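Local coordinates for ferric-chelate reductase (NAD(P)H) (Archaeoglobus fulgidus, PDB 1I0R), which catalyses the reduction of chelated ferric iron with NADH or NADPH as electron donor, and also reduces FMN and FAD, at the interface of chains A and B. Sequence-based numbering; all coordinates share one arbitrary frame. Chains: chain A/B, Conserved hypothetical protein.

Contact 1: the interface of chains A and B. Residues chain A 11-12, 14, 33-34, 42, 66, 144; chain B 8-11.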
# COMPACT_ATOMS: atom_id res chain seq x y z
N TYR A 11 1.26 -4.95 2.85
CA TYR A 11 -0.11 -4.40 2.63
C TYR A 11 -1.01 -4.76 3.79
O TYR A 11 -0.67 -5.64 4.59
CB TYR A 11 -0.81 -5.04 1.42
CG TYR A 11 -0.09 -5.05 0.07
CD1 TYR A 11 0.96 -5.93 -0.19
CD2 TYR A 11 -0.48 -4.16 -0.94
CE1 TYR A 11 1.61 -5.91 -1.41
CE2 TYR A 11 0.17 -4.13 -2.15
CZ TYR A 11 1.22 -5.01 -2.39
OH TYR A 11 1.86 -4.95 -3.60
N GLY A 12 -2.15 -4.08 3.88
CA GLY A 12 -3.20 -4.48 4.83
C GLY A 12 -4.16 -5.37 4.04
O GLY A 12 -3.87 -5.82 2.93
N TYR A 14 -8.45 -5.52 3.21
CA TYR A 14 -9.66 -4.69 3.32
C TYR A 14 -10.81 -5.20 2.50
O TYR A 14 -10.64 -6.04 1.61
CB TYR A 14 -9.31 -3.31 2.72
CG TYR A 14 -7.99 -2.70 3.14
CD1 TYR A 14 -6.78 -3.01 2.47
CD2 TYR A 14 -7.93 -1.88 4.26
CE1 TYR A 14 -5.54 -2.51 2.94
CE2 TYR A 14 -6.72 -1.38 4.74
CZ TYR A 14 -5.53 -1.69 4.07
OH TYR A 14 -4.33 -1.18 4.56
N PHE A 33 -4.29 2.53 0.02
CA PHE A 33 -3.29 3.34 0.72
C PHE A 33 -3.66 4.82 0.74
O PHE A 33 -4.32 5.31 -0.17
CB PHE A 33 -1.93 3.28 -0.02
CG PHE A 33 -1.29 1.92 -0.05
CD1 PHE A 33 -1.67 0.97 -1.00
CD2 PHE A 33 -0.32 1.58 0.89
CE1 PHE A 33 -1.09 -0.33 -1.00
CE2 PHE A 33 0.26 0.31 0.90
CZ PHE A 33 -0.13 -0.65 -0.05
N GLN A 34 -3.23 5.52 1.78
CA GLN A 34 -3.46 6.96 1.83
C GLN A 34 -2.39 7.62 0.95
O GLN A 34 -1.21 7.24 1.01
CB GLN A 34 -3.31 7.47 3.26
CG GLN A 34 -3.50 8.99 3.34
CD GLN A 34 -3.61 9.50 4.78
OE1 GLN A 34 -3.51 8.74 5.76
NE2 GLN A 34 -3.81 10.81 4.92
N ILE A 42 -7.44 8.82 -0.35
CA ILE A 42 -7.15 7.38 -0.27
C ILE A 42 -7.25 6.77 -1.67
O ILE A 42 -8.17 7.06 -2.44
CB ILE A 42 -8.22 6.65 0.60
CG1 ILE A 42 -8.36 7.30 1.97
CG2 ILE A 42 -7.85 5.16 0.77
CD1 ILE A 42 -7.13 7.27 2.82
N VAL A 66 -11.40 -1.92 7.16
CA VAL A 66 -10.08 -2.46 7.49
C VAL A 66 -10.34 -3.72 8.33
O VAL A 66 -10.86 -3.64 9.45
CB VAL A 66 -9.25 -1.42 8.30
CG1 VAL A 66 -7.87 -2.00 8.57
CG2 VAL A 66 -9.19 -0.07 7.53
N VAL A 144 -5.15 -5.24 13.34
CA VAL A 144 -5.56 -5.37 11.96
C VAL A 144 -4.92 -6.60 11.34
O VAL A 144 -3.93 -7.13 11.85
CB VAL A 144 -5.14 -4.12 11.10
CG1 VAL A 144 -5.71 -2.85 11.72
CG2 VAL A 144 -3.61 -4.05 10.96
N LYS B 8 -4.93 2.94 10.66
CA LYS B 8 -5.18 1.51 10.65
C LYS B 8 -4.76 0.90 9.31
O LYS B 8 -4.76 -0.31 9.15
CB LYS B 8 -6.66 1.21 10.93
CG LYS B 8 -7.16 1.73 12.29
CD LYS B 8 -6.37 1.13 13.44
CE LYS B 8 -7.02 1.52 14.76
NZ LYS B 8 -6.20 1.06 15.91
N ILE B 9 -4.44 1.75 8.34
CA ILE B 9 -3.97 1.29 7.02
C ILE B 9 -2.51 0.83 7.17
O ILE B 9 -1.68 1.51 7.81
CB ILE B 9 -4.07 2.43 5.98
CG1 ILE B 9 -5.54 2.82 5.80
CG2 ILE B 9 -3.42 2.02 4.65
CD1 ILE B 9 -5.74 4.04 4.90
N SER B 10 -2.18 -0.31 6.57
CA SER B 10 -0.83 -0.90 6.68
C SER B 10 0.13 -0.55 5.53
O SER B 10 -0.25 -0.47 4.37
CB SER B 10 -0.94 -2.44 6.79
OG SER B 10 -1.62 -2.83 7.99
N TYR B 11 1.41 -0.35 5.87
CA TYR B 11 2.44 -0.02 4.89
C TYR B 11 3.77 -0.70 5.21
O TYR B 11 3.99 -1.18 6.33
CB TYR B 11 2.77 1.48 4.88
CG TYR B 11 1.62 2.44 4.70
CD1 TYR B 11 0.79 2.77 5.77
CD2 TYR B 11 1.38 3.02 3.46
CE1 TYR B 11 -0.28 3.65 5.60
CE2 TYR B 11 0.33 3.90 3.27
CZ TYR B 11 -0.51 4.21 4.33
OH TYR B 11 -1.61 4.99 4.16
O HOH W 1 -2.32 -1.26 2.78
O HOH W 2 -2.73 6.10 6.36
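The phenol oxygen of A:Tyr14 is held by two bonds: it accepts the backbone N-H of B:Ser10 (N to OH 3.1 Å, 161° at the hydrogen) and meets water 1 at 2.7 Å from OH to the water oxygen. That water also joins A:Gly12 N and the carbonyl O of B:Ser10, so the loop of chain B is fixed at both its N-H and its C=O. A second phenol, B:Tyr11, reaches the other way. Its OH accepts the main-chain N-H of A:Gln34 with N to OH 2.9 Å, and water 2 bridges the same OH to the amide oxygen OE1 of A:Gln34, whose CG stands anti to the backbone N (chi1 178°) on an extended chain. Between these ends the side chains of A:Phe33 and B:Tyr11 pass in opposite directions, the A:Phe33 ring turning its CD2 edge to B:Tyr11 with planes 58° apart; CD2 of A:Phe33 lies 3.4 Å from CE2 of B:Tyr11. A leucine at B:Tyr11, lacking the hydroxyl that A:Gln34 N and water 2 bind, would probably loosen the seat of the loop on strand 32-36 and weaken the packing on A:Phe33. B:Ile9 presses CG2 against A:Tyr14 OH and meets A:Ile42 tip to tip, CD1 to CD1, while the CG1 methyls of A:Val66 and A:Val144 both rest against the B:Lys8 carbonyl oxygen. The loop after 3-10 helix 3-8 of chain B thus packs against strands 14-20, 32-36, 41-47 and 61-67 of chain A and the loops at A:Gly12 and A:Val144.

Contact 2: the interface of chains A and B. Residues chain A 69, 152-153, 156-160; chain B 163-168.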
# COMPACT_ATOMS: atom_id res chain seq x y z
N LEU A 69 -7.64 -8.82 12.68
CA LEU A 69 -6.78 -10.00 12.70
C LEU A 69 -7.56 -11.32 12.75
O LEU A 69 -7.18 -12.26 12.07
CB LEU A 69 -5.82 -9.90 13.90
CG LEU A 69 -4.80 -11.03 14.09
CD1 LEU A 69 -3.91 -11.19 12.89
CD2 LEU A 69 -3.96 -10.70 15.31
N LEU A 152 0.06 -16.41 5.96
CA LEU A 152 0.40 -17.41 6.95
C LEU A 152 -0.88 -18.21 7.16
O LEU A 152 -0.84 -19.43 7.33
CB LEU A 152 0.85 -16.76 8.26
CG LEU A 152 2.17 -15.98 8.19
CD1 LEU A 152 2.50 -15.46 9.57
CD2 LEU A 152 3.32 -16.87 7.66
N MET A 153 -2.03 -17.54 7.10
CA MET A 153 -3.31 -18.23 7.26
C MET A 153 -3.51 -19.22 6.12
O MET A 153 -3.98 -20.34 6.35
CB MET A 153 -4.47 -17.25 7.29
CG MET A 153 -4.52 -16.36 8.52
SD MET A 153 -5.81 -15.11 8.33
CE MET A 153 -7.29 -16.10 8.67
N GLY A 156 -2.12 -22.45 6.65
CA GLY A 156 -2.66 -23.19 7.77
C GLY A 156 -2.52 -22.63 9.18
O GLY A 156 -3.16 -23.13 10.10
N LYS A 157 -1.68 -21.61 9.35
CA LYS A 157 -1.50 -21.02 10.67
C LYS A 157 -2.79 -20.32 11.10
O LYS A 157 -3.69 -20.07 10.30
CB LYS A 157 -0.36 -20.00 10.63
CG LYS A 157 0.90 -20.50 9.94
CD LYS A 157 1.90 -21.10 10.91
CE LYS A 157 2.59 -20.01 11.72
NZ LYS A 157 3.69 -20.55 12.58
N THR A 158 -2.89 -20.01 12.39
CA THR A 158 -4.07 -19.33 12.91
C THR A 158 -3.63 -18.38 14.02
O THR A 158 -2.84 -18.76 14.89
CB THR A 158 -5.12 -20.34 13.43
OG1 THR A 158 -6.37 -19.66 13.65
CG2 THR A 158 -4.66 -20.98 14.72
N PRO A 159 -4.12 -17.14 14.01
CA PRO A 159 -3.77 -16.14 15.02
C PRO A 159 -4.18 -16.57 16.42
O PRO A 159 -5.20 -17.24 16.59
CB PRO A 159 -4.54 -14.90 14.58
CG PRO A 159 -4.75 -15.11 13.10
CD PRO A 159 -5.07 -16.58 13.03
N ARG A 160 -3.40 -16.20 17.43
CA ARG A 160 -3.74 -16.54 18.80
C ARG A 160 -3.70 -15.31 19.69
O ARG A 160 -2.71 -14.58 19.73
CB ARG A 160 -2.80 -17.60 19.37
CG ARG A 160 -3.21 -18.02 20.77
CD ARG A 160 -2.44 -19.21 21.30
NE ARG A 160 -2.91 -19.58 22.63
CZ ARG A 160 -2.37 -20.53 23.38
NH1 ARG A 160 -1.32 -21.21 22.93
NH2 ARG A 160 -2.86 -20.79 24.59
N THR B 163 3.16 -9.50 20.31
CA THR B 163 1.78 -9.84 20.63
C THR B 163 1.10 -10.79 19.64
O THR B 163 0.30 -11.64 20.04
CB THR B 163 0.90 -8.57 20.74
OG1 THR B 163 1.10 -7.74 19.59
CG2 THR B 163 1.26 -7.79 22.00
N VAL B 164 1.41 -10.65 18.36
CA VAL B 164 0.80 -11.51 17.35
C VAL B 164 1.53 -12.84 17.23
O VAL B 164 2.72 -12.88 16.90
CB VAL B 164 0.78 -10.81 15.97
CG1 VAL B 164 -0.02 -11.64 14.98
CG2 VAL B 164 0.19 -9.42 16.10
N TYR B 165 0.81 -13.92 17.49
CA TYR B 165 1.38 -15.26 17.43
C TYR B 165 0.57 -16.19 16.52
O TYR B 165 -0.64 -16.33 16.67
CB TYR B 165 1.44 -15.85 18.84
CG TYR B 165 1.91 -17.29 18.89
CD1 TYR B 165 3.07 -17.68 18.24
CD2 TYR B 165 1.18 -18.26 19.58
CE1 TYR B 165 3.50 -19.00 18.27
CE2 TYR B 165 1.59 -19.58 19.62
CZ TYR B 165 2.76 -19.94 18.96
OH TYR B 165 3.17 -21.25 18.97
N PHE B 166 1.25 -16.83 15.57
CA PHE B 166 0.58 -17.75 14.66
C PHE B 166 0.91 -19.21 14.97
O PHE B 166 2.06 -19.64 14.84
CB PHE B 166 0.95 -17.45 13.20
CG PHE B 166 0.21 -16.28 12.61
CD1 PHE B 166 0.69 -14.98 12.79
CD2 PHE B 166 -0.97 -16.47 11.91
CE1 PHE B 166 -0.01 -13.89 12.27
CE2 PHE B 166 -1.68 -15.39 11.39
CZ PHE B 166 -1.20 -14.10 11.57
N GLU B 167 -0.11 -19.95 15.39
CA GLU B 167 0.04 -21.35 15.71
C GLU B 167 -0.66 -22.19 14.64
O GLU B 167 -1.60 -21.71 14.00
CB GLU B 167 -0.53 -21.61 17.12
CG GLU B 167 -1.51 -22.78 17.27
CD GLU B 167 -2.97 -22.34 17.22
OE1 GLU B 167 -3.28 -21.23 17.71
OE2 GLU B 167 -3.81 -23.10 16.70
N SER B 168 -0.21 -23.42 14.44
CA SER B 168 -0.81 -24.29 13.43
C SER B 168 -1.93 -25.16 14.00
O SER B 168 -2.16 -25.11 15.23
CB SER B 168 0.26 -25.18 12.80
OG SER B 168 0.93 -25.94 13.78
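Backbone pairing forms the core of this patch: strand 158-160 of chain A and strand 165-167 of chain B run antiparallel as a short intermolecular sheet. A:Thr158 and B:Glu167 exchange two bonds. The N-H of A:Thr158 meets B:Glu167 O at 2.7 Å from N to O, in the carbonyl plane, whereas B:Glu167 N approaches A:Thr158 O from above its carbonyl plane, 3.0 Å from N to O. At the other end A:Arg160 N donates to B:Tyr165 O almost along the C=O axis, with N to O 2.9 Å. Proline at A:Pro159 has no N-H to offer in the middle.

A side chain adds a further polar link. A:Lys157, its chain kinked twice beyond CG, crosses B:Phe166 at about a right angle and brings its side-chain amino nitrogen NZ 2.9 Å from B:Phe166 O, with the donor 44° out of the carbonyl plane.

Apolar contacts centre on the B:Phe166 ring, whose CG is anti to its carbonyl carbon (chi1 -78°). A:Leu152 sets CD1 over one face, 3.9 Å from the ring centroid, in a CH-pi contact. A:Pro159 puts CA over the opposite face near the rim, while its CG comes 3.5 Å from CE2 of B:Phe166. The phenyl is thus clasped between A:Leu152 of helix 147-154 and A:Pro159 of strand 158-160, with A:Leu69 as a tip-to-tip neighbour, CD1 towards CZ.

Outside this cluster, the extended A:Arg160 chain runs alongside B:Tyr165, with CB 4.0 Å from CD2 of that ring. The guanidinium of A:Arg160 and the carboxylate of B:Glu167 are not in contact, though their opposite charges may attract weakly.

By laying the C-terminal segment of chain B along strand 158-160 of chain A, the patch ties the subunits of the homodimer together, next to A:Leu152 and A:Met153 of the NADP(+) site.

The C-alpha centres of contact 1 and contact 2 lie about 19 Å apart along one two-fold symmetric interface; contact 1 has a twin with the chains exchanged, but the chain A tail needed for the twin of contact 2 is not modelled. They share no residue. Contact 1 sets a segment near the N-terminus of chain B against strands of chain A, whereas contact 2 uses segments near both C-termini. A:Val144 in contact 1 precedes helix 147-154, whose A:Leu152 enters contact 2. The pair is thus held near the N-terminal and C-terminal segments, which is consistent with a stable homodimer whose NADP(+) sites border the interface.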